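Local coordinates for protein CurD (Moorea producens 3L, PDB 5KP7) that probably catalyses hydroxymethylglutaryl-CoA synthase-type carbon-carbon bond formation, belongs to the thiolase-like superfamily, and binds 4'-phosphopantetheine, at residues E106-T117 / M131-Y139; A166-V174 / L395-F403. The protein carries 3 engineered substitutions. One frame throughout, in Å; residues are numbered along the deposited sequence. Where two conformers were deposited one is given.

Contact 1 of 2, residues E106-T117 / M131-Y139; sequences ESGIDFGKSMST and MFELKQACY
E133 lies against S114 and M115 along most of its length. Its CB touches S114 CB at 3.7 Å. CG leaves anti to the backbone N (chi1 -171°) and the chain stays extended, which carries the carboxylate past S114 to the backbone of M115. There OE2 accepts from M115 N at 2.9 Å, a nearly straight bond (161°) that arrives close to the line of the C-O bond. Water 1 donates to the same OE2 at 2.8 Å. It also donates to K113 O and accepts from I109 N, so one water ties the loop to the acid. E133 OE1 meets carbon instead, with M115 CE and G108 CA each 3.7 Å from E133 OE1. The bend of M115 at chi3 (-73°) turns its methyl back over the carboxylate.

Further along, S116 OG donates to F132 O at 2.8 Å, from well above the carbonyl plane. S116 OG also bonds T103 OG1 on strand 98-104. M131 SD rests on S116 O at 3.7 Å. At the other end, E106 CD lies near A137 CA, and E106 OE2 forms a salt bridge with R227. C138 comes close to N320, which binds phosphopantetheine. The contact joins the loop and first turn of helix 115-123 to strand 130-134, within the beta-alpha-beta unit that begins with strand 98-104, in the thiolase-like fold.

Contact 2 of 2, residues A166-V174 / L395-F403; sequences ATDISRFLV and LYHSSAVAF
V401 sits over the guanidinium of R171. This contact joins two parts of the thiolase-like fold: the loop that follows strand 161-168 of the central sheet, and helix 388-397 with the 3-10 turn after it. The side chains of R171 and V401 cross at about a right angle. V401 CG2 stands above the centre of one guanidinium face, 3.5 Å from R171 CZ. The bend of R171 at chi3 (-63°) helps to turn that face to the methyl. The edge of the group is given to polar partners. Water 2 accepts from R171 NH1 at 3.0 Å and donates to S398 OG. Water 3 accepts from R171 NE at 2.7 Å and donates to V401 O. Both waters lie in the guanidinium plane. R171 NH2 donates to E73 O, outside the two segments.

L173 reaches the turn with both of its methyls. CD2 presses on S398, 3.6 Å from S398 CB, and CD1 meets A402 CB at 3.9 Å. V174 packs further back in the chain, on the last turn of helix 388-397, and its two methyls part between L395 and Y396. V174 CG2 touches Y396 CA at 3.8 Å. V174 CG1 faces L395 CD1 at 4.2 Å, the two side chains again crossing at about a right angle. V174 is the last residue modelled before a gap, and its N is buried with no partner in the model.

No direct hydrogen bond links the segments, so water carries the polar traffic. S398 OG is the meeting point. It bonds L394 O one turn back in the helix and accepts from waters 2 and 4. Water 4 also donates to F172 O, at 2.9 Å from that carbonyl oxygen.

How the contacts relate
Both contacts reach the same central sheet, through strand 130-134 in contact 1 and strand 161-168 in contact 2. Contact 1 is a surface contact, local in the chain, within one beta-alpha-beta unit. Contact 2 is partly buried and joins segments more than 200 residues apart. Their chemistry differs. Contact 1 has direct hydrogen bonds to a carboxylate and a carbonyl, as well as one bridging water. Contact 2 has no direct bond across it and relies on methyl packing and three bridging waters. The two also touch. D168 OD1 lies 2.7 Å from both E106 N and S107 OG, probably hydrogen-bonded to each, and F403 packs on G108 and I109.

Contact 1 of 2, residues E106-T117 / M131-Y139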
loop_
_atom_site.group_PDB
_atom_site.type_symbol
_atom_site.label_atom_id
_atom_site.label_comp_id
_atom_site.label_asym_id
_atom_site.label_seq_id
_atom_site.Cartn_x
_atom_site.Cartn_y
_atom_site.Cartn_z
ATOM N N GLU A 106 8.714 -5.756 3.831
ATOM C CA GLU A 106 9.689 -4.874 4.472
ATOM C C GLU A 106 9.664 -5.070 5.990
ATOM O O GLU A 106 10.168 -4.224 6.741
ATOM C CB GLU A 106 9.525 -3.420 4.041
ATOM C CG GLU A 106 8.142 -2.831 4.279
ATOM C CD GLU A 106 7.890 -1.635 3.368
ATOM O OE1 GLU A 106 7.417 -1.820 2.230
ATOM O OE2 GLU A 106 8.175 -0.523 3.795
ATOM N N SER A 107 9.135 -6.222 6.424
ATOM C CA SER A 107 8.944 -6.582 7.831
ATOM C C SER A 107 9.638 -7.895 8.115
ATOM O O SER A 107 9.129 -8.739 8.912
ATOM C CB SER A 107 7.412 -6.708 8.146
ATOM O OG SER A 107 6.711 -5.554 7.822
ATOM N N GLY A 108 10.793 -8.124 7.493
ATOM C CA GLY A 108 11.502 -9.425 7.633
ATOM C C GLY A 108 11.949 -9.736 9.041
ATOM O O GLY A 108 12.036 -8.852 9.901
ATOM N N ILE A 109 12.157 -11.021 9.288
ATOM C CA ILE A 109 12.464 -11.527 10.630
ATOM C C ILE A 109 13.885 -12.072 10.764
ATOM O O ILE A 109 14.265 -12.541 11.847
ATOM C CB ILE A 109 11.447 -12.584 11.086
ATOM C CG1 ILE A 109 11.458 -13.800 10.172
ATOM C CG2 ILE A 109 10.077 -11.944 11.213
ATOM C CD1 ILE A 109 10.660 -14.998 10.697
ATOM N N ASP A 110 14.682 -11.996 9.684
ATOM C CA ASP A 110 16.031 -12.531 9.676
ATOM C C ASP A 110 16.776 -11.853 8.533
ATOM O O ASP A 110 16.138 -11.501 7.534
ATOM C CB ASP A 110 15.989 -14.045 9.409
ATOM C CG ASP A 110 17.261 -14.763 9.817
ATOM O OD1 ASP A 110 17.318 -15.254 10.981
ATOM O OD2 ASP A 110 18.193 -14.916 8.977
ATOM N N PHE A 111 18.088 -11.685 8.665
ATOM C CA PHE A 111 18.887 -11.104 7.560
ATOM C C PHE A 111 19.124 -12.091 6.416
ATOM O O PHE A 111 19.455 -11.651 5.303
ATOM C CB PHE A 111 20.232 -10.559 8.067
ATOM C CG PHE A 111 20.122 -9.197 8.654
ATOM C CD1 PHE A 111 19.641 -9.030 9.925
ATOM C CD2 PHE A 111 20.527 -8.089 7.930
ATOM C CE1 PHE A 111 19.508 -7.736 10.468
ATOM C CE2 PHE A 111 20.382 -6.810 8.450
ATOM C CZ PHE A 111 19.867 -6.634 9.708
ATOM N N GLY A 112 18.978 -13.388 6.663
ATOM C CA GLY A 112 19.148 -14.373 5.614
ATOM C C GLY A 112 18.027 -15.341 5.342
ATOM O O GLY A 112 17.782 -15.701 4.195
ATOM N N LYS A 113 17.353 -15.779 6.411
ATOM C CA LYS A 113 16.281 -16.775 6.284
ATOM C C LYS A 113 15.032 -16.135 5.703
ATOM O O LYS A 113 14.481 -15.206 6.294
ATOM C CB LYS A 113 15.955 -17.356 7.636
ATOM C CG LYS A 113 15.050 -18.578 7.569
ATOM C CD LYS A 113 14.638 -19.005 8.995
ATOM C CE LYS A 113 13.827 -20.295 9.035
ATOM N NZ LYS A 113 14.676 -21.485 8.964
ATOM N N SER A 114 14.563 -16.591 4.545
ATOM C CA SER A 114 13.309 -16.090 3.973
ATOM C C SER A 114 12.098 -16.594 4.758
ATOM O O SER A 114 12.068 -17.757 5.222
ATOM C CB SER A 114 13.121 -16.417 2.486
ATOM O OG SER A 114 12.927 -17.802 2.215
ATOM N N MET A 115 11.072 -15.760 4.845
ATOM C CA MET A 115 9.803 -16.193 5.460
ATOM C C MET A 115 9.135 -17.293 4.643
ATOM O O MET A 115 8.304 -18.043 5.157
ATOM C CB MET A 115 8.888 -14.976 5.662
ATOM C CG MET A 115 9.444 -14.149 6.761
ATOM S SD MET A 115 8.438 -12.721 7.271
ATOM C CE MET A 115 8.699 -11.606 5.889
ATOM N N SER A 116 9.528 -17.413 3.372
ATOM C CA SER A 116 8.985 -18.432 2.497
ATOM C C SER A 116 9.161 -19.853 3.051
ATOM O O SER A 116 8.333 -20.711 2.785
ATOM C CB SER A 116 9.615 -18.313 1.117
ATOM O OG SER A 116 9.305 -17.031 0.563
ATOM N N THR A 117 10.253 -20.096 3.771
ATOM C CA THR A 117 10.498 -21.430 4.358
ATOM C C THR A 117 9.421 -21.835 5.382
ATOM O O THR A 117 8.843 -22.917 5.293
ATOM C CB THR A 117 11.895 -21.501 5.007
ATOM O OG1 THR A 117 12.045 -20.487 6.015
ATOM C CG2 THR A 117 12.973 -21.253 3.959
ATOM N N MET A 131 12.354 -20.905 -3.008
ATOM C CA MET A 131 11.819 -20.088 -1.925
ATOM C C MET A 131 12.751 -18.925 -1.663
ATOM O O MET A 131 13.954 -19.120 -1.499
ATOM C CB MET A 131 11.698 -20.941 -0.655
ATOM C CG MET A 131 10.599 -21.961 -0.729
ATOM S SD MET A 131 10.462 -22.960 0.767
ATOM C CE MET A 131 11.884 -24.024 0.542
ATOM N N PHE A 132 12.215 -17.712 -1.652
ATOM C CA PHE A 132 13.014 -16.536 -1.330
ATOM C C PHE A 132 12.116 -15.365 -0.958
ATOM O O PHE A 132 10.878 -15.449 -1.091
ATOM C CB PHE A 132 14.028 -16.182 -2.456
ATOM C CG PHE A 132 13.422 -16.029 -3.797
ATOM C CD1 PHE A 132 12.967 -14.792 -4.214
ATOM C CD2 PHE A 132 13.328 -17.105 -4.651
ATOM C CE1 PHE A 132 12.386 -14.640 -5.474
ATOM C CE2 PHE A 132 12.757 -16.965 -5.916
ATOM C CZ PHE A 132 12.297 -15.725 -6.323
ATOM N N GLU A 133 12.750 -14.293 -0.488
ATOM C CA GLU A 133 12.065 -13.078 -0.023
ATOM C C GLU A 133 12.593 -11.880 -0.809
ATOM O O GLU A 133 13.793 -11.772 -1.042
ATOM C CB GLU A 133 12.296 -12.927 1.478
ATOM C CG GLU A 133 11.500 -11.856 2.185
ATOM C CD GLU A 133 11.688 -11.890 3.692
ATOM O OE1 GLU A 133 11.870 -10.795 4.246
ATOM O OE2 GLU A 133 11.664 -12.995 4.325
ATOM N N LEU A 134 11.696 -10.961 -1.147
ATOM C CA LEU A 134 11.991 -9.868 -2.028
ATOM C C LEU A 134 11.699 -8.541 -1.326
ATOM O O LEU A 134 10.624 -8.403 -0.716
ATOM C CB LEU A 134 11.135 -10.038 -3.284
ATOM C CG LEU A 134 11.503 -9.150 -4.452
ATOM C CD1 LEU A 134 11.081 -9.812 -5.747
ATOM C CD2 LEU A 134 10.869 -7.772 -4.318
ATOM N N LYS A 135 12.645 -7.588 -1.429
ATOM C CA LYS A 135 12.618 -6.298 -0.729
ATOM C C LYS A 135 12.804 -5.148 -1.731
ATOM O O LYS A 135 13.770 -5.134 -2.515
ATOM C CB LYS A 135 13.748 -6.274 0.309
ATOM C CG LYS A 135 13.930 -4.971 1.053
ATOM C CD LYS A 135 15.001 -5.019 2.124
ATOM C CE LYS A 135 16.367 -5.344 1.633
ATOM N NZ LYS A 135 17.357 -5.471 2.771
ATOM N N GLN A 136 11.898 -4.182 -1.672
ATOM C CA GLN A 136 12.091 -2.818 -2.257
ATOM C C GLN A 136 10.903 -1.969 -1.808
ATOM O O GLN A 136 10.038 -1.523 -2.599
ATOM C CB GLN A 136 12.276 -2.796 -3.774
ATOM C CG GLN A 136 12.409 -1.383 -4.396
ATOM C CD GLN A 136 13.041 -0.325 -3.512
ATOM O OE1 GLN A 136 12.378 0.707 -3.168
ATOM N NE2 GLN A 136 14.269 -0.500 -3.178
ATOM N N ALA A 137 10.882 -1.794 -0.499
ATOM C CA ALA A 137 9.782 -1.131 0.189
ATOM C C ALA A 137 8.440 -1.598 -0.390
ATOM O O ALA A 137 8.264 -2.805 -0.600
ATOM C CB ALA A 137 9.971 0.349 0.147
ATOM N N CYS A 138 7.489 -0.692 -0.662
ATOM C CA CYS A 138 6.158 -1.155 -1.054
ATOM C C CYS A 138 6.061 -1.663 -2.494
ATOM O O CYS A 138 5.012 -2.129 -2.888
ATOM C CB CYS A 138 5.103 -0.066 -0.837
ATOM S SG CYS A 138 5.102 0.632 0.815
ATOM N N TYR A 139 7.140 -1.577 -3.270
ATOM C CA TYR A 139 7.222 -2.163 -4.608
ATOM C C TYR A 139 7.422 -3.679 -4.561
ATOM O O TYR A 139 7.302 -4.354 -5.565
ATOM C CB TYR A 139 8.356 -1.464 -5.412
ATOM C CG TYR A 139 8.615 -1.989 -6.797
ATOM C CD1 TYR A 139 7.676 -1.897 -7.790
ATOM C CD2 TYR A 139 9.859 -2.532 -7.121
ATOM C CE1 TYR A 139 7.893 -2.408 -9.056
ATOM C CE2 TYR A 139 10.096 -3.017 -8.381
ATOM C CZ TYR A 139 9.112 -2.955 -9.347
ATOM O OH TYR A 139 9.375 -3.458 -10.610
HETATM O O HOH W 1 12.827 -12.774 6.897
#

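Contact 2 of 2, residues A166-V174 / L395-F403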
loop_
_atom_site.group_PDB
_atom_site.type_symbol
_atom_site.label_atom_id
_atom_site.label_comp_id
_atom_site.label_asym_id
_atom_site.label_seq_id
_atom_site.Cartn_x
_atom_site.Cartn_y
_atom_site.Cartn_z
ATOM N N ALA A 166 2.497 -10.963 -0.402
ATOM C CA ALA A 166 2.944 -9.687 0.130
ATOM C C ALA A 166 2.390 -9.587 1.554
ATOM O O ALA A 166 1.183 -9.729 1.772
ATOM C CB ALA A 166 2.466 -8.512 -0.722
ATOM N N THR A 167 3.282 -9.437 2.518
ATOM C CA THR A 167 2.921 -9.426 3.939
ATOM C C THR A 167 3.712 -8.386 4.688
ATOM O O THR A 167 4.934 -8.295 4.515
ATOM C CB THR A 167 3.106 -10.831 4.586
ATOM O OG1 THR A 167 2.714 -10.763 5.940
ATOM C CG2 THR A 167 4.539 -11.325 4.467
ATOM N N ASP A 168 3.037 -7.567 5.488
ATOM C CA ASP A 168 3.712 -6.518 6.269
ATOM C C ASP A 168 2.897 -6.181 7.525
ATOM O O ASP A 168 1.661 -6.247 7.503
ATOM C CB ASP A 168 3.971 -5.256 5.427
ATOM C CG ASP A 168 5.259 -5.340 4.589
ATOM O OD1 ASP A 168 6.346 -5.528 5.156
ATOM O OD2 ASP A 168 5.169 -5.199 3.355
ATOM N N ILE A 169 3.609 -5.866 8.608
ATOM C CA ILE A 169 3.005 -5.395 9.847
ATOM C C ILE A 169 3.719 -4.132 10.246
ATOM O O ILE A 169 4.827 -3.884 9.809
ATOM C CB ILE A 169 3.129 -6.453 10.941
ATOM C CG1 ILE A 169 2.299 -7.659 10.502
ATOM C CG2 ILE A 169 2.706 -5.930 12.307
ATOM C CD1 ILE A 169 2.384 -8.783 11.415
ATOM N N SER A 170 3.098 -3.346 11.099
ATOM C CA SER A 170 3.735 -2.112 11.628
ATOM C C SER A 170 3.908 -2.254 13.124
ATOM O O SER A 170 3.048 -1.837 13.886
ATOM C CB SER A 170 2.828 -0.922 11.300
ATOM O OG SER A 170 2.720 -0.788 9.890
ATOM N N ARG A 171 5.000 -2.874 13.548
ATOM C CA ARG A 171 5.191 -3.160 14.980
ATOM C C ARG A 171 5.959 -2.054 15.681
ATOM O O ARG A 171 7.111 -2.231 16.084
ATOM C CB ARG A 171 5.791 -4.553 15.225
ATOM C CG ARG A 171 5.041 -5.187 16.399
ATOM C CD ARG A 171 5.656 -6.355 17.003
ATOM N NE ARG A 171 5.808 -7.522 16.154
ATOM C CZ ARG A 171 4.914 -8.488 15.972
ATOM N NH1 ARG A 171 3.648 -8.412 16.442
ATOM N NH2 ARG A 171 5.294 -9.543 15.243
ATOM N N PHE A 172 5.272 -0.927 15.855
ATOM C CA PHE A 172 5.768 0.205 16.635
ATOM C C PHE A 172 5.933 -0.128 18.112
ATOM O O PHE A 172 5.039 -0.742 18.704
ATOM C CB PHE A 172 4.803 1.381 16.535
ATOM C CG PHE A 172 4.537 1.819 15.130
ATOM C CD1 PHE A 172 5.596 1.994 14.231
ATOM C CD2 PHE A 172 3.226 2.035 14.690
ATOM C CE1 PHE A 172 5.359 2.383 12.922
ATOM C CE2 PHE A 172 2.995 2.448 13.381
ATOM C CZ PHE A 172 4.065 2.625 12.506
ATOM N N LEU A 173 7.070 0.277 18.684
ATOM C CA LEU A 173 7.430 -0.024 20.080
ATOM C C LEU A 173 7.540 1.288 20.885
ATOM O O LEU A 173 8.031 2.292 20.364
ATOM C CB LEU A 173 8.760 -0.787 20.119
ATOM C CG LEU A 173 8.840 -2.065 19.258
ATOM C CD1 LEU A 173 10.159 -2.797 19.496
ATOM C CD2 LEU A 173 7.659 -2.998 19.535
ATOM N N VAL A 174 7.085 1.275 22.134
ATOM C CA VAL A 174 7.074 2.504 22.974
ATOM C C VAL A 174 7.981 2.387 24.195
ATOM O O VAL A 174 8.486 1.315 24.490
ATOM C CB VAL A 174 5.643 2.880 23.433
ATOM C CG1 VAL A 174 4.798 3.301 22.241
ATOM C CG2 VAL A 174 4.984 1.733 24.212
ATOM N N LEU A 395 0.612 -1.764 21.997
ATOM C CA LEU A 395 1.916 -1.182 21.678
ATOM C C LEU A 395 2.963 -1.508 22.731
ATOM O O LEU A 395 4.075 -1.898 22.405
ATOM C CB LEU A 395 1.852 0.346 21.537
ATOM C CG LEU A 395 0.932 0.947 20.478
ATOM C CD1 LEU A 395 1.194 2.444 20.329
ATOM C CD2 LEU A 395 1.049 0.236 19.153
ATOM N N TYR A 396 2.606 -1.305 23.991
ATOM C CA TYR A 396 3.500 -1.604 25.111
ATOM C C TYR A 396 3.942 -3.083 25.123
ATOM O O TYR A 396 5.107 -3.385 25.285
ATOM C CB TYR A 396 2.781 -1.233 26.408
ATOM C CG TYR A 396 3.537 -1.567 27.663
ATOM C CD1 TYR A 396 4.462 -0.677 28.213
ATOM C CD2 TYR A 396 3.309 -2.759 28.326
ATOM C CE1 TYR A 396 5.138 -0.983 29.395
ATOM C CE2 TYR A 396 3.994 -3.076 29.482
ATOM C CZ TYR A 396 4.902 -2.206 30.004
ATOM O OH TYR A 396 5.540 -2.561 31.152
ATOM N N HIS A 397 3.005 -3.981 24.869
ATOM C CA HIS A 397 3.280 -5.416 24.927
ATOM C C HIS A 397 4.077 -5.937 23.738
ATOM O O HIS A 397 4.702 -7.001 23.819
ATOM C CB HIS A 397 1.971 -6.176 25.128
ATOM C CG HIS A 397 1.442 -6.018 26.506
ATOM N ND1 HIS A 397 2.204 -6.321 27.609
ATOM C CD2 HIS A 397 0.270 -5.535 26.984
ATOM C CE1 HIS A 397 1.518 -6.051 28.709
ATOM N NE2 HIS A 397 0.336 -5.604 28.359
ATOM N N SER A 398 4.107 -5.165 22.650
ATOM C CA SER A 398 4.803 -5.542 21.398
ATOM C C SER A 398 6.320 -5.695 21.476
ATOM O O SER A 398 6.897 -6.444 20.673
ATOM C CB SER A 398 4.446 -4.563 20.266
ATOM O OG SER A 398 3.058 -4.603 19.956
ATOM N N SER A 399 6.971 -5.037 22.440
ATOM C CA SER A 399 8.437 -5.197 22.641
ATOM C C SER A 399 8.920 -6.623 22.889
ATOM O O SER A 399 10.055 -6.956 22.588
ATOM C CB SER A 399 8.937 -4.316 23.784
ATOM O OG SER A 399 8.770 -2.982 23.410
ATOM N N ALA A 400 8.056 -7.459 23.434
ATOM C CA ALA A 400 8.425 -8.835 23.698
ATOM C C ALA A 400 8.706 -9.677 22.457
ATOM O O ALA A 400 9.343 -10.724 22.586
ATOM C CB ALA A 400 7.352 -9.516 24.533
ATOM N N VAL A 401 8.232 -9.236 21.279
ATOM C CA VAL A 401 8.465 -9.920 20.022
ATOM C C VAL A 401 9.200 -8.988 19.053
ATOM O O VAL A 401 9.050 -9.130 17.840
ATOM C CB VAL A 401 7.158 -10.461 19.376
ATOM C CG1 VAL A 401 6.580 -11.547 20.253
ATOM C CG2 VAL A 401 6.110 -9.392 19.172
ATOM N N ALA A 402 10.016 -8.092 19.590
ATOM C CA ALA A 402 10.893 -7.234 18.731
ATOM C C ALA A 402 11.793 -8.089 17.844
ATOM O O ALA A 402 12.137 -9.238 18.153
ATOM C CB ALA A 402 11.766 -6.345 19.613
ATOM N N PHE A 403 12.244 -7.486 16.748
ATOM C CA PHE A 403 13.276 -8.088 15.926
ATOM C C PHE A 403 14.450 -8.522 16.779
ATOM O O PHE A 403 14.899 -7.794 17.683
ATOM C CB PHE A 403 13.762 -7.100 14.852
ATOM C CG PHE A 403 14.707 -7.715 13.870
ATOM C CD1 PHE A 403 14.216 -8.353 12.775
ATOM C CD2 PHE A 403 16.073 -7.690 14.071
ATOM C CE1 PHE A 403 15.046 -8.961 11.875
ATOM C CE2 PHE A 403 16.927 -8.302 13.177
ATOM C CZ PHE A 403 16.402 -8.971 12.099
HETATM O O HOH W 2 2.103 -6.664 18.264
HETATM O O HOH W 3 8.451 -7.343 15.664
HETATM O O HOH W 4 3.065 -2.610 17.838
#